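Local coordinates for protein SAM-dependent methyltransferase (Streptococcus pneumoniae, PDB 3KR9) that probably transfers a methyl group from S-adenosylmethionine to N1 of adenine 22 in tRNA, as a class I methyltransferase, at residues A[15-20]-A[84-89]; A[29-34]-A[62-67]; A[41-46]-A[69-74]; A[112-117]-A[152-157]; A[120-125]-A[166-171]. All blocks are in the same frame, centred on the assembly; numbering follows the deposited sequence.

Interaction 1. Residues A[15-20]-A[84-89]; sequences QGAILL and QVSVIT
Ile18 is gripped by the chain around Ser86 through both of its backbone polar atoms. Ile18 N donates to the hydroxyl Ser86 OG at 3.2 Å, which the serine offers from the crowded position between its own N and carbonyl carbon (chi1 56°). The Ile18 carbonyl is shared by two successive amides: Ser86 N comes in the carbonyl plane, 2.9 Å from Ile18 O, while Val87 N, tilted out of that plane, reaches Ile18 O at the longer 3.3 Å. Beyond this doubled acceptor the regular parallel ladder takes over. Leu20 N donates to Val87 O at 2.9 Å, and Thr89 N in turn donates to Leu20 O at 3.0 Å. The hydroxyl of Thr89 has a separate partner, hydrogen bonding to the carboxylate of Asp21, the next residue along the first strand.

The paired side chains divide between the two faces. Leu20 and Ile88 lie side by side on one, Leu19 and Val87 on the other. Leu19 CD1 reaches across to Thr89 CG2 at 3.6 Å, the two side chains crossing at about a right angle, and Ala17 CB presses on Val87 CG2 at 3.4 Å, a tight methyl contact.

Strands 17-22 and 87-93 are central neighbours in the sheet of this Rossmann-like domain. On its other edge, strand 17-22 uses the N and O of Leu19 to bond strand 39-46, and strand 114-119 flanks strand 87-93. Leu33 of helix 28-35 packs on Leu19, whereas Phe79 covers Leu20 and Val85 from a loop.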
# COMPACT_ATOMS: atom_id res chain seq x y z
N GLN A 15 -17.18 2.94 5.10
CA GLN A 15 -18.53 2.42 4.95
C GLN A 15 -19.24 3.29 3.97
O GLN A 15 -19.14 4.51 4.06
CB GLN A 15 -19.28 2.46 6.33
CG GLN A 15 -20.76 2.09 6.22
CD GLN A 15 -20.94 0.62 5.94
OE1 GLN A 15 -20.23 -0.20 6.50
NE2 GLN A 15 -21.88 0.27 5.06
N GLY A 16 -19.96 2.70 3.02
CA GLY A 16 -20.64 3.50 1.99
C GLY A 16 -19.76 3.96 0.82
O GLY A 16 -20.25 4.59 -0.08
N ALA A 17 -18.46 3.64 0.83
CA ALA A 17 -17.57 4.10 -0.29
C ALA A 17 -17.96 3.61 -1.66
O ALA A 17 -18.59 2.53 -1.86
CB ALA A 17 -16.07 3.69 0.00
N ILE A 18 -17.60 4.41 -2.65
CA ILE A 18 -17.46 3.90 -4.00
C ILE A 18 -15.96 3.63 -4.20
O ILE A 18 -15.16 4.55 -4.02
CB ILE A 18 -17.96 4.91 -5.02
CG1 ILE A 18 -19.49 5.07 -4.92
CG2 ILE A 18 -17.55 4.48 -6.44
CD1 ILE A 18 -20.09 5.78 -6.11
N LEU A 19 -15.58 2.38 -4.51
CA LEU A 19 -14.17 1.96 -4.45
C LEU A 19 -13.54 1.78 -5.82
O LEU A 19 -14.14 1.12 -6.69
CB LEU A 19 -14.08 0.62 -3.71
CG LEU A 19 -12.74 -0.15 -3.55
CD1 LEU A 19 -11.66 0.58 -2.77
CD2 LEU A 19 -12.86 -1.66 -3.06
N LEU A 20 -12.32 2.27 -6.02
CA LEU A 20 -11.52 1.80 -7.16
C LEU A 20 -10.44 0.88 -6.61
O LEU A 20 -9.66 1.32 -5.75
CB LEU A 20 -10.89 2.97 -7.96
CG LEU A 20 -9.74 2.57 -8.89
CD1 LEU A 20 -10.36 1.70 -10.07
CD2 LEU A 20 -8.97 3.78 -9.47
N GLN A 84 -17.18 9.25 -9.33
CA GLN A 84 -17.40 9.54 -7.89
C GLN A 84 -16.72 8.59 -6.95
O GLN A 84 -17.23 8.29 -5.87
CB GLN A 84 -18.88 9.41 -7.55
CG GLN A 84 -19.75 10.02 -8.58
CD GLN A 84 -20.26 11.33 -8.15
OE1 GLN A 84 -19.53 12.33 -8.14
NE2 GLN A 84 -21.53 11.35 -7.76
N VAL A 85 -15.56 8.07 -7.36
CA VAL A 85 -14.79 7.21 -6.48
C VAL A 85 -14.41 7.98 -5.22
O VAL A 85 -13.91 9.09 -5.32
CB VAL A 85 -13.57 6.72 -7.27
CG1 VAL A 85 -12.44 6.13 -6.36
CG2 VAL A 85 -14.05 5.70 -8.30
N SER A 86 -14.62 7.40 -4.04
CA SER A 86 -14.23 8.09 -2.79
C SER A 86 -13.03 7.42 -2.14
O SER A 86 -12.36 8.02 -1.29
CB SER A 86 -15.42 8.14 -1.79
OG SER A 86 -15.91 6.82 -1.51
N VAL A 87 -12.76 6.16 -2.50
CA VAL A 87 -11.63 5.38 -1.89
C VAL A 87 -10.92 4.59 -3.00
O VAL A 87 -11.57 4.07 -3.88
CB VAL A 87 -12.15 4.38 -0.81
CG1 VAL A 87 -11.02 3.58 -0.16
CG2 VAL A 87 -12.99 5.12 0.28
N ILE A 88 -9.58 4.51 -2.96
CA ILE A 88 -8.80 3.77 -3.89
C ILE A 88 -7.86 2.90 -3.05
O ILE A 88 -7.29 3.36 -2.05
CB ILE A 88 -7.96 4.70 -4.81
CG1 ILE A 88 -8.87 5.57 -5.72
CG2 ILE A 88 -7.05 3.89 -5.72
CD1 ILE A 88 -8.04 6.70 -6.41
N THR A 89 -7.81 1.62 -3.39
CA THR A 89 -6.88 0.68 -2.81
C THR A 89 -5.90 0.34 -3.93
O THR A 89 -6.34 0.17 -5.07
CB THR A 89 -7.64 -0.63 -2.39
OG1 THR A 89 -8.53 -1.03 -3.43
CG2 THR A 89 -8.58 -0.37 -1.14

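Interaction 2. Residues A[29-34]-A[62-67]; sequences LPIELV and HGLKEK
Ile31 and Val34, a turn apart on helix 28-35, face the irregular chain of residues 62-67, which follows helix 49-61. The backbones stay well separated: CA of Ile31 is 7.6 Å from CA of His62, and the gap between Val34 and Lys67 is equally wide. Helix 49-61 ends in a Schellman motif, where Gly63 takes a positive phi of 68°. A tight turn follows, closed by Lys67 N donating to Leu64 O at 2.8 Å, and together these bends bring Leu64 and Lys67 back against the helix.

Everything that crosses between the two segments is side-chain packing. Ile31 CG2, anti to its backbone N, sits over one face of the His62 imidazole in a CH-pi contact, 3.8 Å from the ring centroid and displaced toward the rim. Ile31 CG2 also lies 4.1 Å from Leu64 CD1, so one methyl serves both the imidazole face and, roughly at right angles to it, the leucine tip. The imidazole is also tied back to its own helix by a hydrogen bond from ND1 to Asn58 O. One turn further on, Val34 CG1 touches Lys67 CD at 3.5 Å and, more loosely, Leu64 CD2. Only the aliphatic part of the lysine is used here; the ammonium end turns off from the helix.

Met1 leans on both Ile31 and His62, and Asn58 and Val59 of helix 49-61 also pack on Ile31. Beneath the helix lies the sheet: Val34 rests on Ile39 of strand 39-46, and Lys67 bonds through its backbone to Ala42 as strand 68-72 begins.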
# COMPACT_ATOMS: atom_id res chain seq x y z
N LEU A 29 -11.58 -8.63 -3.54
CA LEU A 29 -11.76 -7.56 -2.55
C LEU A 29 -13.06 -6.76 -2.77
O LEU A 29 -13.94 -6.68 -1.87
CB LEU A 29 -10.50 -6.69 -2.48
CG LEU A 29 -10.61 -5.38 -1.68
CD1 LEU A 29 -10.76 -5.78 -0.20
CD2 LEU A 29 -9.31 -4.54 -1.92
N PRO A 30 -13.23 -6.17 -3.96
CA PRO A 30 -14.51 -5.52 -4.20
C PRO A 30 -15.76 -6.44 -4.08
O PRO A 30 -16.79 -6.00 -3.55
CB PRO A 30 -14.39 -4.95 -5.64
CG PRO A 30 -13.11 -5.57 -6.20
CD PRO A 30 -12.26 -6.00 -5.07
N ILE A 31 -15.67 -7.67 -4.59
CA ILE A 31 -16.76 -8.61 -4.44
C ILE A 31 -17.14 -8.82 -2.97
O ILE A 31 -18.30 -8.65 -2.58
CB ILE A 31 -16.47 -9.94 -5.15
CG1 ILE A 31 -16.45 -9.73 -6.67
CG2 ILE A 31 -17.49 -11.04 -4.68
CD1 ILE A 31 -15.97 -10.98 -7.50
N GLU A 32 -16.16 -9.15 -2.16
CA GLU A 32 -16.32 -9.27 -0.76
C GLU A 32 -16.96 -8.04 -0.09
O GLU A 32 -17.86 -8.20 0.75
CB GLU A 32 -14.94 -9.48 -0.13
CG GLU A 32 -15.02 -9.44 1.38
CD GLU A 32 -15.81 -10.64 1.99
OE1 GLU A 32 -15.97 -11.68 1.30
OE2 GLU A 32 -16.21 -10.52 3.16
N LEU A 33 -16.43 -6.84 -0.37
CA LEU A 33 -16.91 -5.60 0.18
C LEU A 33 -18.36 -5.30 -0.19
O LEU A 33 -19.12 -4.76 0.66
CB LEU A 33 -15.98 -4.40 -0.19
CG LEU A 33 -14.62 -4.43 0.58
CD1 LEU A 33 -13.57 -3.46 0.06
CD2 LEU A 33 -14.81 -4.19 2.07
N VAL A 34 -18.77 -5.65 -1.41
CA VAL A 34 -20.14 -5.35 -1.80
C VAL A 34 -21.03 -6.39 -1.13
O VAL A 34 -22.11 -6.08 -0.64
CB VAL A 34 -20.41 -5.40 -3.27
CG1 VAL A 34 -21.92 -5.30 -3.55
CG2 VAL A 34 -19.62 -4.27 -4.07
N HIS A 62 -20.74 -13.92 -9.28
CA HIS A 62 -21.37 -13.43 -8.09
C HIS A 62 -22.63 -12.61 -8.33
O HIS A 62 -23.26 -12.20 -7.39
CB HIS A 62 -20.34 -12.71 -7.23
CG HIS A 62 -19.46 -13.64 -6.47
ND1 HIS A 62 -18.44 -14.35 -7.06
CD2 HIS A 62 -19.49 -14.03 -5.17
CE1 HIS A 62 -17.83 -15.09 -6.15
NE2 HIS A 62 -18.47 -14.94 -5.00
N GLY A 63 -23.02 -12.43 -9.57
CA GLY A 63 -24.24 -11.66 -9.89
C GLY A 63 -24.12 -10.17 -9.57
O GLY A 63 -25.12 -9.52 -9.20
N LEU A 64 -22.94 -9.58 -9.71
CA LEU A 64 -22.73 -8.20 -9.23
C LEU A 64 -22.35 -7.24 -10.35
O LEU A 64 -21.74 -6.17 -10.10
CB LEU A 64 -21.63 -8.18 -8.14
CG LEU A 64 -22.08 -8.88 -6.86
CD1 LEU A 64 -20.92 -9.04 -5.83
CD2 LEU A 64 -23.36 -8.17 -6.27
N LYS A 65 -22.71 -7.59 -11.58
CA LYS A 65 -22.43 -6.72 -12.71
C LYS A 65 -23.05 -5.33 -12.54
O LYS A 65 -22.55 -4.35 -13.10
CB LYS A 65 -22.89 -7.34 -14.04
CG LYS A 65 -22.48 -8.83 -14.14
CD LYS A 65 -23.11 -9.52 -15.37
CE LYS A 65 -23.61 -10.95 -15.05
NZ LYS A 65 -24.92 -11.23 -15.77
N GLU A 66 -24.12 -5.22 -11.77
CA GLU A 66 -24.74 -3.89 -11.57
C GLU A 66 -23.98 -3.05 -10.52
O GLU A 66 -24.24 -1.87 -10.38
CB GLU A 66 -26.21 -4.01 -11.12
CG GLU A 66 -27.08 -4.66 -12.19
CD GLU A 66 -27.10 -3.85 -13.44
OE1 GLU A 66 -26.81 -2.63 -13.34
OE2 GLU A 66 -27.39 -4.39 -14.52
N LYS A 67 -23.07 -3.68 -9.77
CA LYS A 67 -22.41 -2.99 -8.66
C LYS A 67 -20.89 -2.94 -8.79
O LYS A 67 -20.24 -2.14 -8.12
CB LYS A 67 -22.76 -3.66 -7.32
CG LYS A 67 -24.28 -3.71 -7.00
CD LYS A 67 -24.48 -3.86 -5.50
CE LYS A 67 -25.91 -3.59 -5.09
NZ LYS A 67 -26.51 -2.69 -6.09

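Interaction 3. Residues A[41-46]-A[69-74]; sequences SAIAGE and QVRLAN
Ile43 covers one face of the Arg71 guanidinium with its CD1 methyl, Ile43 CD1 lying 3.6 Å from Arg71 NH1. The arginine reaches this position fully extended from CG to NE, crossing the isoleucine at a slant, and Ile43 CG2 backs its aliphatic part with a 3.8 Å contact to Arg71 CD. Two residues earlier on the arginine's strand, Gln69 runs alongside Ile43, on the same face of the sheet as Arg71. Gln69 OE1 accepts from Arg71 NH2 at 3.0 Å, although the donor stands 43° out of the amide plane. The opposite end of that amide, Gln69 NE2, donates to a water 3.0 Å away that also bonds to Ala42 O. Beyond the two strands, Arg71 NH1 donates to Ala78 O and forms a salt bridge with Asp83.

Strands 39-46 and 68-72 are the two strands of a beta-alpha-beta crossover, with helix 49-61 between them, and 68-72 is an outermost strand of the Rossmann-like sheet. They run parallel, paired from Ile43 with Gln69 to Glu46 with Leu72. The ladder alternates strictly: Gln69 N donates to Ala42 O, Ala44 N to Gln69 O, Arg71 N to Ala44 O, Glu46 N to Arg71 O and Ala73 N to Glu46 O. Glu46 N meets Arg71 O close to linear at the carbonyl (171°), whereas Ala73 N stands above the carbonyl plane of Glu46.

On the face away from Ile43 and Arg71, helix 49-61 provides the cover, setting Ala55 against both Val70 and Glu46. There Glu46 CG lies 4.2 Å from Val70 CG1, and Leu72 CD1 comes to 3.4 Å from the carbonyl Glu46 O.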
# COMPACT_ATOMS: atom_id res chain seq x y z
N SER A 41 -20.53 0.23 -4.25
CA SER A 41 -20.17 -0.22 -5.59
C SER A 41 -18.69 -0.02 -5.79
O SER A 41 -18.03 0.63 -4.98
CB SER A 41 -20.93 0.55 -6.64
OG SER A 41 -20.60 1.93 -6.57
N ALA A 42 -18.18 -0.55 -6.88
CA ALA A 42 -16.75 -0.54 -7.09
C ALA A 42 -16.41 -0.63 -8.58
O ALA A 42 -17.28 -0.89 -9.44
CB ALA A 42 -16.07 -1.66 -6.30
N ILE A 43 -15.17 -0.25 -8.88
CA ILE A 43 -14.56 -0.42 -10.15
C ILE A 43 -13.30 -1.24 -9.81
O ILE A 43 -12.61 -0.90 -8.86
CB ILE A 43 -14.18 0.94 -10.77
CG1 ILE A 43 -15.46 1.71 -11.13
CG2 ILE A 43 -13.41 0.75 -12.03
CD1 ILE A 43 -15.22 3.20 -11.33
N ALA A 44 -13.05 -2.32 -10.55
CA ALA A 44 -11.84 -3.12 -10.47
C ALA A 44 -11.02 -2.84 -11.76
O ALA A 44 -11.46 -3.22 -12.84
CB ALA A 44 -12.20 -4.65 -10.40
N GLY A 45 -9.87 -2.19 -11.63
CA GLY A 45 -9.04 -1.88 -12.79
C GLY A 45 -8.07 -3.02 -13.01
O GLY A 45 -7.57 -3.56 -12.06
N GLU A 46 -7.84 -3.40 -14.26
CA GLU A 46 -6.89 -4.44 -14.59
C GLU A 46 -6.11 -4.01 -15.86
O GLU A 46 -6.72 -3.60 -16.83
CB GLU A 46 -7.63 -5.77 -14.93
CG GLU A 46 -8.55 -6.32 -13.83
CD GLU A 46 -7.79 -6.80 -12.61
OE1 GLU A 46 -6.54 -6.88 -12.68
OE2 GLU A 46 -8.44 -7.12 -11.57
N GLN A 69 -17.98 -2.66 -11.83
CA GLN A 69 -17.45 -2.56 -13.20
C GLN A 69 -16.03 -3.01 -13.21
O GLN A 69 -15.25 -2.71 -12.26
CB GLN A 69 -17.53 -1.12 -13.73
CG GLN A 69 -18.96 -0.60 -13.89
CD GLN A 69 -18.95 0.90 -14.08
OE1 GLN A 69 -18.71 1.40 -15.20
NE2 GLN A 69 -19.11 1.62 -12.99
N VAL A 70 -15.67 -3.69 -14.30
CA VAL A 70 -14.30 -4.16 -14.51
C VAL A 70 -13.80 -3.46 -15.78
O VAL A 70 -14.47 -3.48 -16.82
CB VAL A 70 -14.19 -5.69 -14.70
CG1 VAL A 70 -12.67 -6.13 -14.72
CG2 VAL A 70 -14.98 -6.42 -13.61
N ARG A 71 -12.66 -2.80 -15.67
CA ARG A 71 -12.16 -2.00 -16.77
C ARG A 71 -10.72 -2.37 -17.07
O ARG A 71 -9.92 -2.62 -16.12
CB ARG A 71 -12.27 -0.52 -16.42
CG ARG A 71 -13.70 -0.03 -16.27
CD ARG A 71 -13.73 1.41 -15.79
NE ARG A 71 -15.09 1.94 -15.77
CZ ARG A 71 -15.40 3.13 -15.26
NH1 ARG A 71 -14.43 3.90 -14.77
NH2 ARG A 71 -16.65 3.58 -15.26
N LEU A 72 -10.41 -2.44 -18.38
CA LEU A 72 -9.11 -2.78 -18.86
C LEU A 72 -8.38 -1.45 -19.08
O LEU A 72 -8.74 -0.72 -19.98
CB LEU A 72 -9.28 -3.48 -20.23
CG LEU A 72 -7.95 -3.77 -20.87
CD1 LEU A 72 -7.21 -4.83 -19.99
CD2 LEU A 72 -8.18 -4.24 -22.36
N ALA A 73 -7.39 -1.13 -18.24
CA ALA A 73 -6.73 0.19 -18.28
C ALA A 73 -5.62 0.18 -17.28
O ALA A 73 -5.64 -0.61 -16.30
CB ALA A 73 -7.70 1.33 -17.98
N ASN A 74 -4.61 1.00 -17.53
CA ASN A 74 -3.46 1.00 -16.64
C ASN A 74 -3.63 2.00 -15.49
O ASN A 74 -3.84 3.20 -15.72
CB ASN A 74 -2.24 1.38 -17.41
CG ASN A 74 -0.99 1.28 -16.57
OD1 ASN A 74 -0.72 0.26 -15.89
ND2 ASN A 74 -0.20 2.32 -16.63
O HOH W 1 -19.28 0.27 -10.33

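Interaction 4. Residues A[112-117]-A[152-157]; sequences VERLIL and ILVVEA
An antiparallel strand pair, with Leu115 opposite Val155 and Leu117 opposite Leu153, joins strand 114-119 to strand 148-157. Both are hydrogen-bonded pairs. Leu115 N donates to Val155 O and Leu115 O receives Val155 N in return; Leu117 and Leu153 repeat the exchange, with Leu153 N only 2.6 Å from Leu117 O. Ile116 and Val154 form the non-hydrogen-bonded pair between them.

Arg114 holds Glu156 across the end of the ladder. Arg114 NE, at 2.9 Å, and Arg114 NH2, at 3.1 Å, both donate to Glu156 OE2, a side-on salt bridge onto a single oxygen that lies in the guanidinium plane. The carboxylate is turned 35° from that plane. Val154 CG1 lies over one guanidinium face, 3.7 Å from Arg114 NE, and NH1 donates to Phe12 O.

Here strand 148-157 runs against the five parallel strands that end with 114-119, the reversed strand characteristic of class I methyltransferases.

The leucine side of the pair faces helix 123-132: Leu117 CD1 meets Val155 CG2 at 3.9 Å, and Leu130 packs on both residues. On the other side, Ile116 CG2 and Ile152 CG2 touch at 3.8 Å.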
# COMPACT_ATOMS: atom_id res chain seq x y z
N VAL A 112 -10.98 12.38 -4.24
CA VAL A 112 -10.97 11.07 -3.57
C VAL A 112 -10.69 11.32 -2.12
O VAL A 112 -9.78 12.07 -1.84
CB VAL A 112 -9.90 10.14 -4.24
CG1 VAL A 112 -9.77 8.79 -3.51
CG2 VAL A 112 -10.28 9.91 -5.73
N GLU A 113 -11.47 10.74 -1.17
CA GLU A 113 -11.27 11.02 0.26
C GLU A 113 -10.03 10.30 0.77
O GLU A 113 -9.24 10.84 1.58
CB GLU A 113 -12.49 10.55 1.11
CG GLU A 113 -13.85 11.08 0.65
CD GLU A 113 -15.03 10.32 1.25
OE1 GLU A 113 -14.84 9.31 1.95
OE2 GLU A 113 -16.17 10.72 0.99
N ARG A 114 -9.86 9.08 0.30
CA ARG A 114 -8.89 8.22 0.94
C ARG A 114 -8.22 7.21 -0.05
O ARG A 114 -8.87 6.70 -0.97
CB ARG A 114 -9.61 7.49 2.09
CG ARG A 114 -8.72 6.49 2.82
CD ARG A 114 -9.54 5.83 3.97
NE ARG A 114 -9.64 6.72 5.13
CZ ARG A 114 -9.99 6.29 6.34
NH1 ARG A 114 -10.29 5.01 6.49
NH2 ARG A 114 -10.06 7.13 7.38
N LEU A 115 -6.92 7.01 0.14
CA LEU A 115 -6.11 6.07 -0.57
C LEU A 115 -5.61 5.09 0.44
O LEU A 115 -5.13 5.50 1.49
CB LEU A 115 -4.89 6.74 -1.16
CG LEU A 115 -4.91 7.60 -2.42
CD1 LEU A 115 -6.22 8.27 -2.80
CD2 LEU A 115 -3.66 8.56 -2.40
N ILE A 116 -5.70 3.80 0.11
CA ILE A 116 -5.16 2.79 0.98
C ILE A 116 -4.11 2.05 0.18
O ILE A 116 -4.41 1.44 -0.82
CB ILE A 116 -6.28 1.81 1.49
CG1 ILE A 116 -7.49 2.60 2.02
CG2 ILE A 116 -5.73 0.78 2.50
CD1 ILE A 116 -8.73 1.76 2.26
N LEU A 117 -2.88 2.09 0.66
CA LEU A 117 -1.76 1.64 -0.11
C LEU A 117 -1.00 0.58 0.63
O LEU A 117 -0.61 0.76 1.79
CB LEU A 117 -0.83 2.82 -0.42
CG LEU A 117 -1.50 4.12 -0.89
CD1 LEU A 117 -0.46 5.28 -0.93
CD2 LEU A 117 -2.22 3.96 -2.24
N ILE A 152 0.76 -1.34 5.34
CA ILE A 152 -0.43 -0.69 4.73
C ILE A 152 -0.43 0.81 5.16
O ILE A 152 -0.39 1.11 6.37
CB ILE A 152 -1.76 -1.36 5.23
CG1 ILE A 152 -1.82 -2.84 4.78
CG2 ILE A 152 -3.02 -0.55 4.80
CD1 ILE A 152 -2.88 -3.63 5.53
N LEU A 153 -0.49 1.74 4.19
CA LEU A 153 -0.49 3.16 4.48
C LEU A 153 -1.85 3.72 4.09
O LEU A 153 -2.33 3.46 2.98
CB LEU A 153 0.56 3.88 3.64
CG LEU A 153 2.01 3.79 4.06
CD1 LEU A 153 2.45 2.37 4.43
CD2 LEU A 153 2.87 4.38 2.88
N VAL A 154 -2.46 4.47 5.02
CA VAL A 154 -3.76 5.10 4.72
C VAL A 154 -3.49 6.60 4.59
O VAL A 154 -2.80 7.17 5.41
CB VAL A 154 -4.79 4.91 5.86
CG1 VAL A 154 -6.19 5.42 5.38
CG2 VAL A 154 -4.88 3.41 6.35
N VAL A 155 -4.06 7.25 3.58
CA VAL A 155 -3.57 8.54 3.17
C VAL A 155 -4.76 9.36 2.82
O VAL A 155 -5.75 8.83 2.24
CB VAL A 155 -2.69 8.40 1.88
CG1 VAL A 155 -2.25 9.78 1.38
CG2 VAL A 155 -1.49 7.45 2.17
N GLU A 156 -4.72 10.64 3.18
CA GLU A 156 -5.77 11.54 2.75
C GLU A 156 -5.07 12.84 2.37
O GLU A 156 -3.89 12.98 2.65
CB GLU A 156 -6.79 11.73 3.90
CG GLU A 156 -7.37 10.36 4.32
CD GLU A 156 -8.41 10.44 5.45
OE1 GLU A 156 -8.41 11.42 6.21
OE2 GLU A 156 -9.23 9.51 5.55
N ALA A 157 -5.78 13.75 1.73
CA ALA A 157 -5.19 15.01 1.24
C ALA A 157 -4.76 15.85 2.41
O ALA A 157 -5.53 15.98 3.38
CB ALA A 157 -6.27 15.80 0.40
O HOH W 2 -9.12 13.40 1.88

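Interaction 5. Residues A[120-125]-A[166-171]; sequences NNREDD and DVRFGP
Arg168 reaches Glu123 and Asp124 by doubling back on itself. Its CB points away from residues 120-125, and with CG anti to the backbone N (chi1 170°) the chain first runs over the middle of the Phe169 ring, Arg168 CG standing 3.6 Å above its plane. Bends at chi2 and chi3 then swing the tip round to Asp124. Arg168 NE comes within 3.9 Å of Asp124 CB, and Arg168 CZ lies 3.7 Å from Asp124 CG. The carboxylate and guanidinium planes are almost parallel, only 2° apart, so the two groups stack face on face. Arg168 NH1 and Asp124 OD2, at 3.6 Å, therefore make a long salt bridge through charge alone, with no N-H aimed at the oxygen. Arg168 NH2 finds its acceptor at the guanidinium edge instead: Glu123 OE1, 3.2 Å away, in a salt bridge whose hydrogen bond is weak.

The second oxygen of Glu123 pairs with Lys184, and Asp124 OD1 makes a salt bridge with Arg122 NH1, which would offset the approach of that arginine to Arg168. Beside the charges, Val167 CG1 packs on Asp124 CB at 3.8 Å, and Arg127 donates to Val167 O.

What results is a surface salt-bridge network of Arg122, Glu123, Asp124 and Arg168. It links the first turn of helix 123-132, which follows strand 114-119 of the Rossmann-like fold, to helix 164-169, which comes after the last sheet strand and leads toward the C-terminal helices.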
# COMPACT_ATOMS: atom_id res chain seq x y z
N ASN A 120 4.83 -3.43 -1.48
CA ASN A 120 5.58 -4.60 -1.08
C ASN A 120 6.97 -4.26 -0.64
O ASN A 120 7.66 -5.10 -0.04
CB ASN A 120 5.64 -5.63 -2.21
CG ASN A 120 4.34 -6.36 -2.37
OD1 ASN A 120 3.47 -6.36 -1.48
ND2 ASN A 120 4.20 -7.00 -3.52
N ASN A 121 7.42 -3.04 -0.96
CA ASN A 121 8.81 -2.59 -0.70
C ASN A 121 8.93 -1.09 -0.95
O ASN A 121 7.97 -0.43 -1.37
CB ASN A 121 9.82 -3.36 -1.60
CG ASN A 121 9.52 -3.16 -3.11
OD1 ASN A 121 9.28 -2.03 -3.58
ND2 ASN A 121 9.50 -4.24 -3.85
N ARG A 122 10.10 -0.53 -0.68
CA ARG A 122 10.36 0.89 -1.02
C ARG A 122 9.28 1.76 -0.37
O ARG A 122 8.81 2.73 -0.99
CB ARG A 122 10.32 1.13 -2.53
CG ARG A 122 11.45 0.47 -3.34
CD ARG A 122 12.64 0.17 -2.45
NE ARG A 122 13.65 1.22 -2.55
CZ ARG A 122 14.13 1.93 -1.52
NH1 ARG A 122 13.71 1.72 -0.27
NH2 ARG A 122 15.05 2.86 -1.77
N GLU A 123 8.87 1.38 0.84
CA GLU A 123 7.83 2.11 1.53
C GLU A 123 8.30 3.53 1.82
O GLU A 123 7.53 4.47 1.66
CB GLU A 123 7.41 1.38 2.80
CG GLU A 123 7.03 -0.14 2.55
CD GLU A 123 8.20 -1.11 2.76
OE1 GLU A 123 9.39 -0.78 2.57
OE2 GLU A 123 7.90 -2.25 3.12
N ASP A 124 9.57 3.66 2.19
CA ASP A 124 10.19 4.93 2.43
C ASP A 124 10.06 5.86 1.25
O ASP A 124 9.57 6.97 1.46
CB ASP A 124 11.66 4.80 2.92
CG ASP A 124 12.58 4.06 1.94
OD1 ASP A 124 12.14 3.30 1.07
OD2 ASP A 124 13.80 4.21 2.11
N ASP A 125 10.44 5.42 0.02
CA ASP A 125 10.28 6.27 -1.20
C ASP A 125 8.82 6.58 -1.48
O ASP A 125 8.51 7.65 -1.96
CB ASP A 125 10.86 5.62 -2.50
CG ASP A 125 12.32 5.16 -2.32
OD1 ASP A 125 13.08 5.92 -1.72
OD2 ASP A 125 12.69 4.05 -2.72
N ASP A 166 10.53 8.78 10.71
CA ASP A 166 9.17 8.49 10.23
C ASP A 166 9.16 8.06 8.74
O ASP A 166 8.31 7.27 8.34
CB ASP A 166 8.28 9.72 10.40
CG ASP A 166 7.91 9.97 11.88
OD1 ASP A 166 8.30 9.17 12.76
OD2 ASP A 166 7.25 10.97 12.16
N VAL A 167 10.06 8.59 7.92
CA VAL A 167 10.09 8.21 6.51
C VAL A 167 10.40 6.71 6.40
O VAL A 167 9.80 5.99 5.61
CB VAL A 167 11.11 9.04 5.66
CG1 VAL A 167 11.38 8.35 4.36
CG2 VAL A 167 10.57 10.47 5.34
N ARG A 168 11.32 6.23 7.23
CA ARG A 168 11.85 4.93 7.04
C ARG A 168 10.97 3.93 7.76
O ARG A 168 10.76 2.83 7.28
CB ARG A 168 13.27 4.88 7.58
CG ARG A 168 13.83 3.49 7.65
CD ARG A 168 13.96 2.83 6.25
NE ARG A 168 12.69 2.34 5.70
CZ ARG A 168 12.61 1.54 4.65
NH1 ARG A 168 13.72 1.13 4.05
NH2 ARG A 168 11.43 1.13 4.19
N PHE A 169 10.45 4.31 8.92
CA PHE A 169 9.74 3.37 9.80
C PHE A 169 8.24 3.52 9.84
O PHE A 169 7.55 2.58 10.21
CB PHE A 169 10.35 3.42 11.21
CG PHE A 169 11.80 3.03 11.22
CD1 PHE A 169 12.19 1.74 10.83
CD2 PHE A 169 12.79 3.97 11.53
CE1 PHE A 169 13.53 1.37 10.80
CE2 PHE A 169 14.15 3.62 11.50
CZ PHE A 169 14.52 2.32 11.13
N GLY A 170 7.75 4.69 9.41
CA GLY A 170 6.32 5.02 9.43
C GLY A 170 5.97 5.86 10.67
O GLY A 170 6.29 5.45 11.78
N PRO A 171 5.29 7.00 10.49
CA PRO A 171 4.96 7.85 11.65
C PRO A 171 4.03 7.17 12.62
O PRO A 171 4.09 7.46 13.80
CB PRO A 171 4.20 9.05 11.04
CG PRO A 171 3.75 8.54 9.66
CD PRO A 171 4.79 7.56 9.22

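Interactions 3, 1 and 4 belong to one sheet and follow one another across it: Leu19 O bonds Ile43 N at 2.8 Å between 3 and 1, and Ile88 O bonds Ile116 N at 2.7 Å between 1 and 4. Interaction 2 flanks the first two, with Lys67 O bonding Ala42 N and Leu33 packing on Leu19. Interaction 5 lies on the opposite side of the chain's centre from interactions 1, 2 and 3, its centre about 32 Å from that of interaction 2, yet 120-125 follows closely on 112-117 of interaction 4. In class I methyltransferases the cofactor generally lies at the C-terminal ends of the parallel strands, here probably chiefly 17-22, 39-46 and 87-93, which interactions 1 and 3 tie into the sheet.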